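Local coordinates for D-aminopeptidase (Bacillus subtilis, PDB 1HI9), which is a zinc-dependent aminopeptidase that removes N-terminal residues from peptides containing D-amino acids, working inside a self-compartmentalizing decamer, at residues A[214-219]-A[248-253]; A[148-153]-A[196-201]. One frame throughout, in Å; residues are numbered along the deposited sequence.

Interaction 1. Residues A[214-219]-A[248-253]; sequences PDRPVL and QFQAKD
With CG anti to its backbone N (chi1 170°) and the chain bent at chi2 (64°), Gln250 carries its amide across to Arg216. Its NE2 donates to Arg216 O at 2.9 Å, an almost straight bond reaching the oxygen from above the carbonyl plane, and to its own neighbour Ala251 O at 2.8 Å. Both acceptors lie in the amide plane, and this pair of bonds should fix the amide's rotation. Glutamine suits the place, having the length and two N-H hydrogens. The side chains of Arg216 and Gln250 cross at about a right angle, with Ala251 O over the guanidinium centre. Val218 and Gln250 form the antiparallel non-hydrogen-bonded pair, so their side chains share a face and likewise cross, Val218 CG2 3.2 Å from Gln250 OE1. Pro217 O accepts from Ala251 N at 3.1 Å, while the compact ring packs CG against Asp253 C at 3.6 Å. An alanine here would probably open a gap beside the Asp253 backbone, where CG and CD now pack. Leu219 and Phe249, the hydrogen-bonded pair of this antiparallel sheet, lean on Met264 of helix 254-268; Leu219 touches Ile126 of strand 121-126, and Phe249 meets Pro236 of a neighbouring subunit.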
loop_
_atom_site.group_PDB
_atom_site.type_symbol
_atom_site.label_atom_id
_atom_site.label_comp_id
_atom_site.label_asym_id
_atom_site.label_seq_id
_atom_site.Cartn_x
_atom_site.Cartn_y
_atom_site.Cartn_z
ATOM N N PRO A 214 6.925 -47.701 -18.359
ATOM C CA PRO A 214 6.673 -48.990 -17.709
ATOM C C PRO A 214 5.168 -49.190 -17.526
ATOM O O PRO A 214 4.410 -48.222 -17.504
ATOM C CB PRO A 214 7.379 -48.842 -16.364
ATOM C CG PRO A 214 8.502 -47.894 -16.668
ATOM C CD PRO A 214 7.840 -46.872 -17.557
ATOM N N ASP A 215 4.744 -50.445 -17.383
ATOM C CA ASP A 215 3.334 -50.777 -17.190
ATOM C C ASP A 215 2.792 -50.205 -15.887
ATOM O O ASP A 215 1.748 -49.562 -15.877
ATOM C CB ASP A 215 3.146 -52.295 -17.186
ATOM C CG ASP A 215 3.260 -52.905 -18.568
ATOM O OD1 ASP A 215 3.220 -54.157 -18.676
ATOM O OD2 ASP A 215 3.382 -52.137 -19.544
ATOM N N ARG A 216 3.490 -50.462 -14.787
ATOM C CA ARG A 216 3.076 -49.961 -13.477
ATOM C C ARG A 216 4.230 -49.148 -12.926
ATOM O O ARG A 216 4.916 -49.564 -11.995
ATOM C CB ARG A 216 2.758 -51.120 -12.529
ATOM C CG ARG A 216 1.539 -51.942 -12.931
ATOM C CD ARG A 216 1.350 -53.129 -11.990
ATOM N NE ARG A 216 1.227 -52.709 -10.590
ATOM C CZ ARG A 216 0.193 -52.030 -10.099
ATOM N NH1 ARG A 216 -0.818 -51.690 -10.889
ATOM N NH2 ARG A 216 0.171 -51.693 -8.816
ATOM N N PRO A 217 4.449 -47.961 -13.497
ATOM C CA PRO A 217 5.530 -47.070 -13.085
ATOM C C PRO A 217 5.500 -46.624 -11.635
ATOM O O PRO A 217 4.442 -46.426 -11.044
ATOM C CB PRO A 217 5.398 -45.902 -14.060
ATOM C CG PRO A 217 3.931 -45.835 -14.300
ATOM C CD PRO A 217 3.555 -47.292 -14.461
ATOM N N VAL A 218 6.689 -46.491 -11.068
ATOM C CA VAL A 218 6.833 -46.036 -9.704
ATOM C C VAL A 218 7.342 -44.606 -9.797
ATOM O O VAL A 218 8.449 -44.346 -10.288
ATOM C CB VAL A 218 7.855 -46.881 -8.918
ATOM C CG1 VAL A 218 8.095 -46.272 -7.549
ATOM C CG2 VAL A 218 7.348 -48.308 -8.774
ATOM N N LEU A 219 6.513 -43.676 -9.337
ATOM C CA LEU A 219 6.859 -42.272 -9.353
ATOM C C LEU A 219 7.611 -41.915 -8.086
ATOM O O LEU A 219 7.191 -42.270 -6.992
ATOM C CB LEU A 219 5.592 -41.417 -9.443
ATOM C CG LEU A 219 5.784 -39.897 -9.307
ATOM C CD1 LEU A 219 6.736 -39.407 -10.388
ATOM C CD2 LEU A 219 4.432 -39.180 -9.423
ATOM N N GLN A 248 7.477 -41.635 -2.638
ATOM C CA GLN A 248 7.197 -42.538 -3.744
ATOM C C GLN A 248 5.718 -42.893 -3.856
ATOM O O GLN A 248 4.974 -42.888 -2.873
ATOM C CB GLN A 248 8.016 -43.823 -3.605
ATOM C CG GLN A 248 9.498 -43.590 -3.413
ATOM C CD GLN A 248 10.302 -44.861 -3.573
ATOM O OE1 GLN A 248 9.947 -45.901 -3.017
ATOM N NE2 GLN A 248 11.395 -44.785 -4.341
ATOM N N PHE A 249 5.306 -43.209 -5.073
ATOM C CA PHE A 249 3.932 -43.568 -5.348
ATOM C C PHE A 249 3.869 -44.627 -6.449
ATOM O O PHE A 249 4.286 -44.373 -7.582
ATOM C CB PHE A 249 3.152 -42.327 -5.794
ATOM C CG PHE A 249 1.743 -42.618 -6.227
ATOM C CD1 PHE A 249 0.747 -42.858 -5.282
ATOM C CD2 PHE A 249 1.427 -42.722 -7.578
ATOM C CE1 PHE A 249 -0.536 -43.197 -5.677
ATOM C CE2 PHE A 249 0.145 -43.061 -7.980
ATOM C CZ PHE A 249 -0.840 -43.302 -7.028
ATOM N N GLN A 250 3.351 -45.807 -6.111
ATOM C CA GLN A 250 3.210 -46.890 -7.078
ATOM C C GLN A 250 1.919 -46.617 -7.846
ATOM O O GLN A 250 0.833 -46.594 -7.264
ATOM C CB GLN A 250 3.130 -48.244 -6.359
ATOM C CG GLN A 250 2.736 -49.415 -7.256
ATOM C CD GLN A 250 3.744 -49.707 -8.359
ATOM O OE1 GLN A 250 4.830 -50.228 -8.114
ATOM N NE2 GLN A 250 3.383 -49.361 -9.589
ATOM N N ALA A 251 2.046 -46.385 -9.149
ATOM C CA ALA A 251 0.900 -46.082 -10.002
ATOM C C ALA A 251 0.457 -47.284 -10.827
ATOM O O ALA A 251 1.223 -48.224 -11.025
ATOM C CB ALA A 251 1.245 -44.924 -10.932
ATOM N N LYS A 252 -0.782 -47.236 -11.308
ATOM C CA LYS A 252 -1.342 -48.308 -12.125
ATOM C C LYS A 252 -0.852 -48.191 -13.564
ATOM O O LYS A 252 -0.719 -49.193 -14.262
ATOM C CB LYS A 252 -2.871 -48.247 -12.114
ATOM C CG LYS A 252 -3.492 -48.345 -10.729
ATOM C CD LYS A 252 -5.021 -48.480 -10.794
ATOM C CE LYS A 252 -5.701 -47.272 -11.465
ATOM N NZ LYS A 252 -5.398 -47.131 -12.935
ATOM N N ASP A 253 -0.607 -46.956 -13.994
ATOM C CA ASP A 253 -0.114 -46.656 -15.333
ATOM C C ASP A 253 0.503 -45.260 -15.366
ATOM O O ASP A 253 0.445 -44.521 -14.381
ATOM C CB ASP A 253 -1.242 -46.731 -16.350
ATOM C CG ASP A 253 -2.498 -46.057 -15.862
ATOM O OD1 ASP A 253 -3.280 -46.700 -15.134
ATOM O OD2 ASP A 253 -2.700 -44.875 -16.185
#

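Interaction 2. Residues A[148-153]-A[196-201]; sequences VLMVAG and EKTAFA
Met150 and Thr198 cross at about a right angle, the thioether running from strand to helix and ending against the threonine. CG of Met150 stands anti to the backbone N (chi1 -171°), and the chain stays extended to SD, which comes 3.5 Å from Thr198 OG1. The same sulfur lies 3.5 Å from Thr198 CA, and CE, turned by a bend at chi3, is 3.7 Å from OG1. Thr198 OG1 hydrogen-bonds to Leu194 O one turn earlier, so the helix satisfies this buried hydroxyl. Of the Lys197 side chain, CB lies nearest Met150 SD, at 4.2 Å; the chain bends at chi2 and leads away. Ala201 CB points at the strand a turn further on, touching Met150 CB and Leu149 O, both at 3.8 Å; so small a residue is consistent with the close approach of the nearly antiparallel axes (8.0 Å, 166°). Methionine suits the place because its unbranched chain reaches Thr198. The contact seats helix 187-203 on the mixed sheet: Met150 packs on Leu99 of strand 97-103, Lys197 and Ala201 on Thr169 of strand 169-176 at the other flank, and Thr198 on Cys42 and Glu45 of helix 28-48.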
loop_
_atom_site.group_PDB
_atom_site.type_symbol
_atom_site.label_atom_id
_atom_site.label_comp_id
_atom_site.label_asym_id
_atom_site.label_seq_id
_atom_site.Cartn_x
_atom_site.Cartn_y
_atom_site.Cartn_z
ATOM N N VAL A 148 7.965 -38.057 -29.711
ATOM C CA VAL A 148 8.318 -36.661 -29.556
ATOM C C VAL A 148 9.284 -36.368 -30.700
ATOM O O VAL A 148 10.474 -36.676 -30.627
ATOM C CB VAL A 148 9.011 -36.408 -28.203
ATOM C CG1 VAL A 148 9.459 -34.968 -28.105
ATOM C CG2 VAL A 148 8.059 -36.754 -27.064
ATOM N N LEU A 149 8.759 -35.777 -31.765
ATOM C CA LEU A 149 9.550 -35.485 -32.949
ATOM C C LEU A 149 10.577 -34.382 -32.785
ATOM O O LEU A 149 11.681 -34.463 -33.326
ATOM C CB LEU A 149 8.620 -35.138 -34.110
ATOM C CG LEU A 149 7.548 -36.186 -34.410
ATOM C CD1 LEU A 149 6.741 -35.764 -35.642
ATOM C CD2 LEU A 149 8.203 -37.541 -34.648
ATOM N N MET A 150 10.213 -33.349 -32.035
ATOM C CA MET A 150 11.096 -32.210 -31.847
ATOM C C MET A 150 10.968 -31.590 -30.460
ATOM O O MET A 150 9.907 -31.637 -29.839
ATOM C CB MET A 150 10.770 -31.153 -32.901
ATOM C CG MET A 150 11.742 -29.994 -32.978
ATOM S SD MET A 150 11.149 -28.767 -34.147
ATOM C CE MET A 150 11.385 -27.259 -33.217
ATOM N N VAL A 151 12.061 -31.003 -29.993
ATOM C CA VAL A 151 12.104 -30.334 -28.705
ATOM C C VAL A 151 12.938 -29.068 -28.890
ATOM O O VAL A 151 14.084 -29.142 -29.327
ATOM C CB VAL A 151 12.764 -31.230 -27.619
ATOM C CG1 VAL A 151 12.935 -30.449 -26.323
ATOM C CG2 VAL A 151 11.904 -32.464 -27.361
ATOM N N ALA A 152 12.353 -27.909 -28.583
ATOM C CA ALA A 152 13.053 -26.637 -28.713
ATOM C C ALA A 152 13.163 -25.952 -27.360
ATOM O O ALA A 152 12.286 -26.084 -26.503
ATOM C CB ALA A 152 12.328 -25.737 -29.690
ATOM N N GLY A 153 14.252 -25.218 -27.175
ATOM C CA GLY A 153 14.482 -24.519 -25.926
ATOM C C GLY A 153 15.934 -24.090 -25.902
ATOM O O GLY A 153 16.496 -23.757 -26.947
ATOM N N GLU A 196 13.386 -24.492 -40.005
ATOM C CA GLU A 196 14.168 -25.586 -40.580
ATOM C C GLU A 196 14.040 -26.845 -39.728
ATOM O O GLU A 196 13.732 -27.921 -40.238
ATOM C CB GLU A 196 15.646 -25.197 -40.674
ATOM C CG GLU A 196 15.902 -23.842 -41.315
ATOM C CD GLU A 196 17.377 -23.444 -41.284
ATOM O OE1 GLU A 196 18.032 -23.658 -40.232
ATOM O OE2 GLU A 196 17.877 -22.908 -42.305
ATOM N N LYS A 197 14.268 -26.702 -38.427
ATOM C CA LYS A 197 14.189 -27.831 -37.517
ATOM C C LYS A 197 12.817 -28.500 -37.516
ATOM O O LYS A 197 12.716 -29.723 -37.448
ATOM C CB LYS A 197 14.554 -27.381 -36.106
ATOM C CG LYS A 197 16.013 -27.008 -35.948
ATOM C CD LYS A 197 16.914 -28.237 -35.949
ATOM C CE LYS A 197 18.357 -27.841 -35.670
ATOM N NZ LYS A 197 19.237 -29.031 -35.484
ATOM N N THR A 198 11.758 -27.704 -37.583
ATOM C CA THR A 198 10.418 -28.270 -37.585
ATOM C C THR A 198 10.212 -29.064 -38.870
ATOM O O THR A 198 9.626 -30.153 -38.852
ATOM C CB THR A 198 9.341 -27.172 -37.483
ATOM O OG1 THR A 198 9.505 -26.455 -36.256
ATOM C CG2 THR A 198 7.954 -27.785 -37.520
ATOM N N ALA A 199 10.695 -28.520 -39.984
ATOM C CA ALA A 199 10.567 -29.203 -41.268
ATOM C C ALA A 199 11.302 -30.543 -41.239
ATOM O O ALA A 199 10.741 -31.581 -41.598
ATOM C CB ALA A 199 11.115 -28.333 -42.392
ATOM N N PHE A 200 12.554 -30.520 -40.798
ATOM C CA PHE A 200 13.341 -31.739 -40.735
ATOM C C PHE A 200 12.717 -32.770 -39.807
ATOM O O PHE A 200 12.684 -33.961 -40.124
ATOM C CB PHE A 200 14.760 -31.442 -40.250
ATOM C CG PHE A 200 15.656 -32.651 -40.246
ATOM C CD1 PHE A 200 16.291 -33.068 -41.417
ATOM C CD2 PHE A 200 15.829 -33.404 -39.085
ATOM C CE1 PHE A 200 17.077 -34.215 -41.431
ATOM C CE2 PHE A 200 16.613 -34.554 -39.087
ATOM C CZ PHE A 200 17.239 -34.962 -40.261
ATOM N N ALA A 201 12.225 -32.310 -38.662
ATOM C CA ALA A 201 11.619 -33.200 -37.683
ATOM C C ALA A 201 10.420 -33.947 -38.247
ATOM O O ALA A 201 10.261 -35.140 -38.006
ATOM C CB ALA A 201 11.202 -32.411 -36.446
#

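How the interactions relate
The two contacts belong to different sheets of one chain. Interaction 2 packs a helix on the mostly parallel sheet, whereas interaction 1 joins two strands of the antiparallel sheet, partly through backbone bonds. Their centres are 30 Å apart and the nearest atoms about 14 Å, so they do not touch. They follow in series along the chain: helix 187-203, used in interaction 2, is succeeded by strand 218-223, which enters interaction 1. The side chain of Leu219 in interaction 1 is about 11 Å from that of Glu133, a ligand of one of the two zinc ions; interaction 2 lies away from the metal and active-site residues. Neither contributes a zinc ligand.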